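Esterase/lipase (PDB 4N5H) probably hydrolyses carboxylic ester bonds, and may transfer acyl groups as well, as an esterase built on the alpha/beta-hydrolase fold. Local coordinates at residues T68-H73 / R124-F129; Q117-S122 / S153-I158; C157-A162 / F175-V180; Q225-L230 / N259-T264. The protein carries 1 engineered substitution. All coordinates share one frame; numbering follows the deposited sequence.

Overall arrangement
Contacts 1 and 2 belong to the buried core, and both draw on helix 112-129: in contact 1 it lies on strand 66-72, in contact 2 on helix 147-158. Their chemistry is almost wholly apolar, with no hydrogen bond across. Contact 3 starts where contact 2 ends, sharing C157 and I158, and takes the chain from helix 147-158 toward strand 179-183; it is still largely buried, but glutamine amides and two waters enter beside a phenylalanine ring. Contact 4, centred about 17 Å from the middle of the chain, is partly exposed and joins two loops near the edge of the central beta sheet through two valines, an asparagine and one water. V226 and L230 of contact 4 pack on C157.

Contact 1: residues T68-H73 / R124-F129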
# COMPACT_ATOMS: atom_id res chain seq x y z
N THR A 68 -17.10 -16.64 -21.36
CA THR A 68 -16.58 -15.29 -21.45
C THR A 68 -17.53 -14.23 -20.94
O THR A 68 -18.73 -14.23 -21.29
CB THR A 68 -16.21 -15.01 -22.89
OG1 THR A 68 -15.11 -15.86 -23.31
CG2 THR A 68 -15.76 -13.55 -23.11
N VAL A 69 -16.99 -13.24 -20.21
CA VAL A 69 -17.74 -12.05 -19.93
C VAL A 69 -16.87 -10.88 -20.49
O VAL A 69 -15.62 -10.84 -20.23
CB VAL A 69 -17.93 -11.83 -18.44
CG1 VAL A 69 -18.71 -10.56 -18.21
CG2 VAL A 69 -18.67 -13.02 -17.78
N ILE A 70 -17.53 -9.94 -21.19
CA ILE A 70 -16.87 -8.76 -21.71
C ILE A 70 -17.60 -7.55 -21.11
O ILE A 70 -18.85 -7.42 -21.20
CB ILE A 70 -17.02 -8.69 -23.18
CG1 ILE A 70 -16.28 -9.85 -23.83
CG2 ILE A 70 -16.45 -7.37 -23.71
CD1 ILE A 70 -16.49 -10.04 -25.30
N ASP A 71 -16.85 -6.76 -20.37
CA ASP A 71 -17.34 -5.60 -19.64
C ASP A 71 -16.94 -4.25 -20.26
O ASP A 71 -15.76 -4.00 -20.55
CB ASP A 71 -16.79 -5.61 -18.21
CG ASP A 71 -17.46 -4.56 -17.35
OD1 ASP A 71 -18.68 -4.54 -17.33
OD2 ASP A 71 -16.73 -3.73 -16.70
N ILE A 72 -17.96 -3.41 -20.42
CA ILE A 72 -17.79 -2.03 -20.93
C ILE A 72 -18.15 -1.11 -19.78
O ILE A 72 -19.31 -0.94 -19.39
CB ILE A 72 -18.67 -1.72 -22.12
CG1 ILE A 72 -18.47 -2.75 -23.21
CG2 ILE A 72 -18.41 -0.28 -22.60
CD1 ILE A 72 -19.49 -2.60 -24.36
N HIS A 73 -17.16 -0.40 -19.26
CA HIS A 73 -17.33 0.49 -18.12
C HIS A 73 -18.07 1.76 -18.46
O HIS A 73 -18.17 2.12 -19.65
CB HIS A 73 -15.97 0.83 -17.49
CG HIS A 73 -15.17 1.79 -18.28
ND1 HIS A 73 -15.45 3.17 -18.26
CD2 HIS A 73 -14.16 1.61 -19.18
CE1 HIS A 73 -14.60 3.77 -19.08
NE2 HIS A 73 -13.79 2.87 -19.60
N ARG A 124 -12.39 -7.71 -31.47
CA ARG A 124 -11.60 -8.32 -32.48
C ARG A 124 -10.29 -8.89 -31.95
O ARG A 124 -9.93 -10.00 -32.26
CB ARG A 124 -11.31 -7.37 -33.65
CG ARG A 124 -10.86 -8.11 -34.90
CD ARG A 124 -10.91 -7.21 -36.20
NE ARG A 124 -12.07 -6.30 -36.14
CZ ARG A 124 -13.32 -6.63 -36.44
NH1 ARG A 124 -13.59 -7.81 -36.98
NH2 ARG A 124 -14.30 -5.74 -36.23
N TRP A 125 -9.58 -8.13 -31.12
CA TRP A 125 -8.42 -8.65 -30.44
C TRP A 125 -8.75 -9.93 -29.69
O TRP A 125 -8.05 -10.95 -29.80
CB TRP A 125 -7.88 -7.59 -29.47
CG TRP A 125 -6.55 -7.97 -28.88
CD1 TRP A 125 -5.31 -7.63 -29.33
CD2 TRP A 125 -6.34 -8.74 -27.71
NE1 TRP A 125 -4.34 -8.15 -28.53
CE2 TRP A 125 -4.94 -8.79 -27.48
CE3 TRP A 125 -7.20 -9.35 -26.78
CZ2 TRP A 125 -4.39 -9.51 -26.43
CZ3 TRP A 125 -6.63 -10.02 -25.73
CH2 TRP A 125 -5.26 -10.13 -25.59
N LEU A 126 -9.81 -9.90 -28.92
CA LEU A 126 -10.17 -11.09 -28.14
C LEU A 126 -10.50 -12.28 -29.08
O LEU A 126 -10.22 -13.45 -28.74
CB LEU A 126 -11.35 -10.77 -27.20
CG LEU A 126 -11.57 -11.79 -26.06
CD1 LEU A 126 -10.46 -11.77 -25.04
CD2 LEU A 126 -12.90 -11.43 -25.35
N SER A 127 -11.14 -12.01 -30.21
CA SER A 127 -11.44 -13.11 -31.13
C SER A 127 -10.17 -13.75 -31.65
O SER A 127 -10.18 -14.91 -31.93
CB SER A 127 -12.32 -12.60 -32.31
OG SER A 127 -11.57 -11.87 -33.24
N HIS A 128 -9.06 -13.02 -31.78
CA HIS A 128 -7.78 -13.54 -32.27
C HIS A 128 -6.98 -14.24 -31.14
O HIS A 128 -6.33 -15.28 -31.39
CB HIS A 128 -6.90 -12.40 -32.82
CG HIS A 128 -7.49 -11.74 -34.01
ND1 HIS A 128 -7.17 -10.43 -34.40
CD2 HIS A 128 -8.46 -12.14 -34.83
CE1 HIS A 128 -7.81 -10.16 -35.52
NE2 HIS A 128 -8.61 -11.17 -35.79
N PHE A 129 -6.97 -13.65 -29.94
CA PHE A 129 -6.05 -14.02 -28.89
C PHE A 129 -6.67 -14.65 -27.66
O PHE A 129 -5.99 -15.19 -26.79
CB PHE A 129 -5.15 -12.78 -28.56
CG PHE A 129 -4.45 -12.26 -29.75
CD1 PHE A 129 -4.79 -11.04 -30.25
CD2 PHE A 129 -3.55 -13.04 -30.46
CE1 PHE A 129 -4.26 -10.53 -31.42
CE2 PHE A 129 -2.99 -12.54 -31.62
CZ PHE A 129 -3.34 -11.27 -32.11
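The contact turns on a single leucine branch, L126 CD2, which meets the end of I70 and, farther off, the methyl of T68, where helix 112-129 lies on strand 66-72. Along the helix, R124 comes first and finds its partners elsewhere. L126 follows W125 and points at the sheet. With CG anti to the backbone N (chi1 -164°), it meets I70 tip to tip, its CD2 3.9 Å from I70 CD1. I70 runs out extended (chi2 171°), which carries CD1 to the leucine methyl; CG1 lies alongside, 4.0 Å from L126 CD2. The branched, wholly aliphatic ends of leucine and isoleucine suit a buried seam between helix and sheet. T68 CG2 stands 4.2 Å from L126 CD2, while T68 OG1 bonds to D136 O; threonine thus offers carbon to the helix and a hydroxyl to neighbouring backbone. S127 folds back on its own helix, OG 2.7 Å from R124 O. F129, one turn after W125, sets its CD1 over a face of that indole, and both rings meet H275 of the second subunit, F129 edge-to-face. This is the helix-on-sheet layering of the alpha/beta-hydrolase fold. Since no hydrogen bond crosses between strand and helix, their adhesion here rests on dispersion and the exclusion of water from branched aliphatic groups.

Contact 2: residues Q117-S122 / S153-I158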
# COMPACT_ATOMS: atom_id res chain seq x y z
N GLN A 117 -15.62 2.16 -32.24
CA GLN A 117 -14.49 1.53 -32.96
C GLN A 117 -13.50 0.92 -31.98
O GLN A 117 -13.02 -0.21 -32.21
CB GLN A 117 -13.83 2.53 -33.88
CG GLN A 117 -14.68 2.80 -35.09
CD GLN A 117 -14.05 3.84 -36.07
OE1 GLN A 117 -13.04 4.48 -35.79
NE2 GLN A 117 -14.65 3.99 -37.24
N ASP A 118 -13.23 1.65 -30.89
CA ASP A 118 -12.31 1.10 -29.85
C ASP A 118 -12.87 -0.17 -29.26
O ASP A 118 -12.18 -1.19 -29.15
CB ASP A 118 -12.07 2.11 -28.73
CG ASP A 118 -11.20 3.29 -29.17
OD1 ASP A 118 -10.58 3.23 -30.28
OD2 ASP A 118 -11.11 4.28 -28.41
N ILE A 119 -14.15 -0.14 -28.92
CA ILE A 119 -14.77 -1.39 -28.37
C ILE A 119 -14.73 -2.55 -29.33
O ILE A 119 -14.31 -3.67 -28.97
CB ILE A 119 -16.19 -1.11 -27.80
CG1 ILE A 119 -16.20 -0.12 -26.67
CG2 ILE A 119 -16.87 -2.36 -27.40
CD1 ILE A 119 -17.53 0.53 -26.30
N PHE A 120 -15.08 -2.32 -30.62
CA PHE A 120 -15.01 -3.40 -31.59
C PHE A 120 -13.56 -3.89 -31.81
O PHE A 120 -13.34 -5.08 -32.00
CB PHE A 120 -15.64 -2.98 -32.93
CG PHE A 120 -17.06 -3.35 -33.03
CD1 PHE A 120 -18.03 -2.46 -32.49
CD2 PHE A 120 -17.45 -4.56 -33.56
CE1 PHE A 120 -19.35 -2.80 -32.53
CE2 PHE A 120 -18.79 -4.93 -33.61
CZ PHE A 120 -19.71 -4.08 -33.03
N ALA A 121 -12.57 -2.99 -31.70
CA ALA A 121 -11.19 -3.45 -31.80
C ALA A 121 -10.76 -4.34 -30.66
O ALA A 121 -10.06 -5.37 -30.87
CB ALA A 121 -10.23 -2.25 -31.83
N SER A 122 -11.26 -4.05 -29.43
CA SER A 122 -11.01 -4.93 -28.28
C SER A 122 -11.70 -6.26 -28.47
O SER A 122 -11.11 -7.31 -28.16
CB SER A 122 -11.43 -4.31 -26.95
OG SER A 122 -12.82 -4.26 -26.73
N SER A 153 -25.43 -1.65 -25.50
CA SER A 153 -26.69 -1.83 -26.19
C SER A 153 -26.48 -1.54 -27.69
O SER A 153 -27.04 -2.23 -28.53
CB SER A 153 -27.85 -1.02 -25.59
OG SER A 153 -27.76 0.37 -25.96
N LEU A 154 -25.67 -0.52 -27.96
CA LEU A 154 -25.33 -0.20 -29.40
C LEU A 154 -24.46 -1.23 -30.05
O LEU A 154 -24.72 -1.65 -31.21
CB LEU A 154 -24.69 1.19 -29.49
CG LEU A 154 -25.59 2.35 -29.82
CD1 LEU A 154 -26.74 2.53 -28.82
CD2 LEU A 154 -24.86 3.69 -30.00
N VAL A 155 -23.43 -1.73 -29.37
CA VAL A 155 -22.54 -2.74 -29.90
C VAL A 155 -23.35 -4.01 -30.26
O VAL A 155 -23.18 -4.59 -31.30
CB VAL A 155 -21.45 -3.08 -28.82
CG1 VAL A 155 -20.76 -4.42 -29.10
CG2 VAL A 155 -20.44 -2.00 -28.72
N ALA A 156 -24.32 -4.38 -29.40
CA ALA A 156 -25.17 -5.57 -29.63
C ALA A 156 -25.95 -5.43 -30.96
O ALA A 156 -26.02 -6.40 -31.70
CB ALA A 156 -26.14 -5.76 -28.50
N CYS A 157 -26.42 -4.25 -31.25
CA CYS A 157 -27.15 -4.02 -32.51
C CYS A 157 -26.23 -3.95 -33.71
O CYS A 157 -26.49 -4.56 -34.78
CB CYS A 157 -27.90 -2.72 -32.42
SG CYS A 157 -29.27 -2.74 -31.21
N ILE A 158 -25.13 -3.24 -33.53
CA ILE A 158 -24.15 -3.08 -34.63
C ILE A 158 -23.61 -4.41 -35.06
O ILE A 158 -23.46 -4.67 -36.26
CB ILE A 158 -23.04 -2.08 -34.28
CG1 ILE A 158 -23.61 -0.69 -34.02
CG2 ILE A 158 -21.96 -2.04 -35.36
CD1 ILE A 158 -22.72 0.21 -33.21
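F120 reaches across from helix 112-129 and lays the outer end of its ring against V155 and I158 of helix 147-158. F120 CZ lies 3.8 Å from I158 CG2, the ring meeting that methyl obliquely, and F120 CE1 is 4.0 Å from V155 CG2. V155, its CG1 trans to the backbone N (chi1 162°), presents both methyls to the ring, for CG1 also touches F120 CE1. Beside it I119 brings CG2 to V155 CG2 at 3.8 Å, so one valine, short and branched, fills the space in front of two larger side chains. The helix axes pass 11.0 Å apart at a signed angle of -66°, a distance spanned here by F120, I119, V155 and I158. Both helices belong to the alpha/beta-hydrolase fold, and helix 147-158 begins within a sequence that resembles the nucleophile elbow of this family; I119 lies near that turn without touching it. Without the F120 ring, as with an alanine here, V155 and I158 would probably face a gap between the helices. Farther along helix 112-129, S122 OG donates to I119 O over 2.8 Å, in the carbonyl plane on a lone pair, so a small polar residue spends its hydroxyl on its own helix.

Contact 3: residues C157-A162 / F175-V180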
# COMPACT_ATOMS: atom_id res chain seq x y z
N CYS A 157 -26.42 -4.25 -31.25
CA CYS A 157 -27.15 -4.02 -32.51
C CYS A 157 -26.23 -3.95 -33.71
O CYS A 157 -26.49 -4.56 -34.78
CB CYS A 157 -27.90 -2.72 -32.42
SG CYS A 157 -29.27 -2.74 -31.21
N ILE A 158 -25.13 -3.24 -33.53
CA ILE A 158 -24.15 -3.08 -34.63
C ILE A 158 -23.61 -4.41 -35.06
O ILE A 158 -23.46 -4.67 -36.26
CB ILE A 158 -23.04 -2.08 -34.28
CG1 ILE A 158 -23.61 -0.69 -34.02
CG2 ILE A 158 -21.96 -2.04 -35.36
CD1 ILE A 158 -22.72 0.21 -33.21
N GLN A 159 -23.32 -5.31 -34.14
CA GLN A 159 -22.81 -6.59 -34.48
C GLN A 159 -23.78 -7.39 -35.39
O GLN A 159 -23.31 -8.29 -36.08
CB GLN A 159 -22.47 -7.34 -33.18
CG GLN A 159 -22.16 -8.81 -33.33
CD GLN A 159 -20.86 -9.13 -34.06
OE1 GLN A 159 -20.06 -8.26 -34.31
NE2 GLN A 159 -20.65 -10.41 -34.34
N GLN A 160 -25.09 -7.10 -35.35
CA GLN A 160 -26.03 -7.86 -36.13
C GLN A 160 -26.32 -7.21 -37.50
O GLN A 160 -27.08 -7.77 -38.28
CB GLN A 160 -27.36 -7.94 -35.40
CG GLN A 160 -27.34 -8.23 -34.00
CD GLN A 160 -26.41 -9.32 -33.63
OE1 GLN A 160 -26.20 -10.29 -34.39
NE2 GLN A 160 -25.78 -9.16 -32.36
N SER A 161 -25.83 -6.01 -37.76
CA SER A 161 -26.33 -5.20 -38.87
C SER A 161 -25.20 -4.71 -39.78
O SER A 161 -24.36 -3.87 -39.40
CB SER A 161 -27.04 -3.98 -38.38
OG SER A 161 -27.27 -3.00 -39.40
N ALA A 162 -25.20 -5.17 -41.04
CA ALA A 162 -24.20 -4.70 -42.00
C ALA A 162 -24.27 -3.17 -42.22
O ALA A 162 -23.23 -2.48 -42.29
CB ALA A 162 -24.42 -5.37 -43.37
N PHE A 175 -17.73 -13.90 -33.30
CA PHE A 175 -18.44 -14.58 -32.24
C PHE A 175 -19.69 -13.79 -32.01
O PHE A 175 -19.82 -12.72 -32.57
CB PHE A 175 -17.57 -14.77 -30.99
CG PHE A 175 -17.04 -13.49 -30.34
CD1 PHE A 175 -17.83 -12.75 -29.43
CD2 PHE A 175 -15.79 -13.00 -30.66
CE1 PHE A 175 -17.34 -11.60 -28.83
CE2 PHE A 175 -15.26 -11.86 -30.01
CZ PHE A 175 -16.04 -11.16 -29.08
N ASN A 176 -20.63 -14.36 -31.25
CA ASN A 176 -21.94 -13.72 -31.04
C ASN A 176 -22.05 -13.48 -29.53
O ASN A 176 -21.33 -14.11 -28.76
CB ASN A 176 -23.07 -14.68 -31.41
CG ASN A 176 -23.00 -15.24 -32.87
OD1 ASN A 176 -23.01 -14.48 -33.84
ND2 ASN A 176 -22.95 -16.60 -33.00
N PHE A 177 -23.02 -12.71 -29.12
CA PHE A 177 -23.35 -12.50 -27.70
C PHE A 177 -24.49 -13.41 -27.29
O PHE A 177 -25.57 -13.42 -27.97
CB PHE A 177 -23.73 -11.05 -27.45
CG PHE A 177 -22.74 -10.08 -27.99
CD1 PHE A 177 -23.11 -9.11 -28.88
CD2 PHE A 177 -21.42 -10.18 -27.60
CE1 PHE A 177 -22.15 -8.22 -29.41
CE2 PHE A 177 -20.49 -9.27 -28.09
CZ PHE A 177 -20.84 -8.32 -29.02
N THR A 178 -24.26 -14.22 -26.28
CA THR A 178 -25.25 -15.09 -25.70
C THR A 178 -26.34 -14.33 -24.92
O THR A 178 -27.54 -14.65 -24.97
CB THR A 178 -24.55 -16.13 -24.79
OG1 THR A 178 -23.55 -16.77 -25.55
CG2 THR A 178 -25.52 -17.17 -24.25
N LEU A 179 -25.92 -13.27 -24.23
CA LEU A 179 -26.77 -12.46 -23.42
C LEU A 179 -26.12 -11.07 -23.37
O LEU A 179 -24.89 -11.00 -23.31
CB LEU A 179 -26.81 -13.02 -22.00
CG LEU A 179 -27.60 -12.21 -20.95
CD1 LEU A 179 -29.09 -11.96 -21.28
CD2 LEU A 179 -27.53 -12.94 -19.57
N VAL A 180 -26.92 -10.04 -23.34
CA VAL A 180 -26.46 -8.68 -23.15
C VAL A 180 -27.14 -8.15 -21.90
O VAL A 180 -28.36 -7.94 -21.82
CB VAL A 180 -26.77 -7.81 -24.32
CG1 VAL A 180 -26.22 -6.44 -24.11
CG2 VAL A 180 -26.19 -8.35 -25.61
O HOH W 1 -23.45 -12.06 -33.72
O HOH W 2 -24.47 -11.50 -31.41
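Q159 lays its aliphatic stem on F177, its CB 3.9 Å from F177 CE1 and its CG nearly as close, while its amide reaches on to the backbone of F175. A trans chi1 (169°) brings CG to the ring beside CB; the bend at chi2 (68°) then turns the amide toward F175 and V173, its plane 60° from the ring. Q159 NE2 is 3.0 Å from F175 O, but the angle is too poor for a hydrogen bond; its stronger bond goes to V173 O. Glutamine suits this buried place by combining a carbon stem for the phenylalanine with a donor for a nearby carbonyl. In the next shell two waters join the segments. One accepts from Q160 NE2 at 2.8 Å and from F177 N at 3.0 Å, thereby satisfying a backbone donor. The other bridges N176 OD1 with weak bonds to Q159 NE2 and Q160 OE1. Q160 NE2 also binds A156 O, one turn back, which would help fix the amide. Farther out, the type I turn from I158 to S161 sets the two glutamines side by side, and S161 then caps the following helix through its hydroxyl. F177 packs on V140 and L142 of strand 140-145. Strand 140-145, helix 147-158 and the parallel neighbouring strand 179-183 form a beta-alpha-beta crossover, the unit from which alpha/beta-hydrolase sheets are built.

Contact 4: residues Q225-L230 / N259-T264; sequences QVVKGL and NHVTYT
V227 packs its two methyls against N259 and V261, and these few atoms make up the tight part of the contact. Its CG1 lies 3.5 Å from N259 ND2 and almost as near to N259 CG, while V227 CG2 touches N259 CB at 3.9 Å and V261 CG2 at 4.1 Å. A chi1 of 67° puts CG1 in the crowded position, between the backbone N and the carbonyl carbon, and leaves CG2 anti to N, which presents both methyls to the other segment. The compact branching of valine suits a buried spot between N259, V261, V255 and L232. N259 stands where helix 246-258 ends in a Schellman motif, with H260 at positive phi as its C-prime residue and V261 N bonded back to F256 O; the chain then runs into strand 263-268 of the alpha/beta-hydrolase sheet. The asparagine serves both sides, since ND2 is held by V255 O and OD1 faces the looser, wetter flank. There a water donates to N259 OD1 at 2.6 Å and accepts from G229 N at 3.1 Å, joining the loops where no direct hydrogen bond does. G229 lies in the type II turn from V227 to L230, at a positive phi (93°) that glycine takes easily. Were N259 replaced by an alanine, the water would probably lose an acceptor, V255 O one donor and V227 CG1 its amide neighbour. K228, exposed within the turn, folds back along its own segment, its NZ donating to Q225 O at 3.0 Å.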
# COMPACT_ATOMS: atom_id res chain seq x y z
N GLN A 225 -33.00 3.83 -31.87
CA GLN A 225 -32.64 4.09 -33.29
C GLN A 225 -31.88 2.98 -33.90
O GLN A 225 -31.91 2.84 -35.11
CB GLN A 225 -31.87 5.37 -33.43
CG GLN A 225 -32.64 6.59 -33.16
CD GLN A 225 -31.83 7.77 -32.84
OE1 GLN A 225 -30.85 7.75 -32.12
NE2 GLN A 225 -32.29 8.92 -33.37
N VAL A 226 -31.12 2.17 -33.14
CA VAL A 226 -30.38 1.07 -33.74
C VAL A 226 -31.04 -0.30 -33.65
O VAL A 226 -30.65 -1.22 -34.33
CB VAL A 226 -28.92 1.04 -33.15
CG1 VAL A 226 -28.14 2.27 -33.59
CG2 VAL A 226 -28.94 1.00 -31.64
N VAL A 227 -32.11 -0.42 -32.86
CA VAL A 227 -32.77 -1.69 -32.60
C VAL A 227 -33.61 -2.19 -33.79
O VAL A 227 -33.80 -3.41 -33.96
CB VAL A 227 -33.66 -1.59 -31.32
CG1 VAL A 227 -34.84 -0.64 -31.52
CG2 VAL A 227 -34.17 -2.93 -30.93
N LYS A 228 -34.03 -1.25 -34.62
CA LYS A 228 -35.13 -1.49 -35.62
C LYS A 228 -34.74 -2.54 -36.60
O LYS A 228 -33.67 -2.45 -37.24
CB LYS A 228 -35.43 -0.19 -36.37
CG LYS A 228 -35.87 0.97 -35.46
CD LYS A 228 -36.10 2.29 -36.20
CE LYS A 228 -34.96 2.66 -37.21
NZ LYS A 228 -34.04 3.83 -36.90
N GLY A 229 -35.50 -3.63 -36.65
CA GLY A 229 -35.42 -4.57 -37.75
C GLY A 229 -34.48 -5.72 -37.54
O GLY A 229 -34.18 -6.42 -38.47
N LEU A 230 -33.90 -5.87 -36.32
CA LEU A 230 -32.81 -6.78 -36.17
C LEU A 230 -33.19 -7.92 -35.32
O LEU A 230 -34.03 -7.76 -34.40
CB LEU A 230 -31.65 -6.04 -35.49
CG LEU A 230 -31.04 -4.89 -36.23
CD1 LEU A 230 -29.92 -4.30 -35.36
CD2 LEU A 230 -30.49 -5.30 -37.60
N ASN A 259 -40.26 -3.38 -29.82
CA ASN A 259 -39.45 -4.04 -30.78
C ASN A 259 -39.36 -5.53 -30.59
O ASN A 259 -38.61 -6.24 -31.25
CB ASN A 259 -38.09 -3.39 -30.84
CG ASN A 259 -38.12 -2.05 -31.45
OD1 ASN A 259 -38.07 -1.97 -32.68
ND2 ASN A 259 -38.18 -0.98 -30.67
N HIS A 260 -40.17 -6.07 -29.70
CA HIS A 260 -40.19 -7.53 -29.44
C HIS A 260 -38.82 -8.14 -29.08
O HIS A 260 -38.46 -9.25 -29.45
CB HIS A 260 -40.80 -8.35 -30.61
CG HIS A 260 -42.08 -7.75 -31.08
ND1 HIS A 260 -43.21 -7.74 -30.29
CD2 HIS A 260 -42.38 -7.01 -32.17
CE1 HIS A 260 -44.16 -7.07 -30.90
NE2 HIS A 260 -43.69 -6.64 -32.05
N VAL A 261 -38.07 -7.37 -28.31
CA VAL A 261 -36.80 -7.85 -27.74
C VAL A 261 -37.08 -8.88 -26.69
O VAL A 261 -38.01 -8.66 -25.87
CB VAL A 261 -36.04 -6.61 -27.15
CG1 VAL A 261 -34.76 -7.04 -26.49
CG2 VAL A 261 -35.72 -5.63 -28.26
N THR A 262 -36.30 -9.95 -26.67
CA THR A 262 -36.34 -10.98 -25.63
C THR A 262 -35.56 -10.44 -24.43
O THR A 262 -34.39 -10.11 -24.61
CB THR A 262 -35.79 -12.31 -26.08
OG1 THR A 262 -36.61 -12.73 -27.19
CG2 THR A 262 -35.87 -13.29 -25.00
N TYR A 263 -36.23 -10.33 -23.29
CA TYR A 263 -35.52 -9.82 -22.08
C TYR A 263 -36.04 -10.37 -20.79
O TYR A 263 -37.19 -10.83 -20.70
CB TYR A 263 -35.48 -8.29 -22.08
CG TYR A 263 -36.78 -7.66 -21.79
CD1 TYR A 263 -37.16 -7.36 -20.49
CD2 TYR A 263 -37.72 -7.39 -22.82
CE1 TYR A 263 -38.38 -6.78 -20.24
CE2 TYR A 263 -38.94 -6.81 -22.56
CZ TYR A 263 -39.27 -6.49 -21.30
OH TYR A 263 -40.49 -5.91 -20.95
N THR A 264 -35.18 -10.30 -19.76
CA THR A 264 -35.57 -10.45 -18.36
C THR A 264 -35.06 -9.24 -17.59
O THR A 264 -34.28 -8.41 -18.12
CB THR A 264 -34.98 -11.72 -17.77
OG1 THR A 264 -33.50 -11.73 -17.87
CG2 THR A 264 -35.50 -12.98 -18.48
O HOH W 3 -37.67 -3.77 -34.46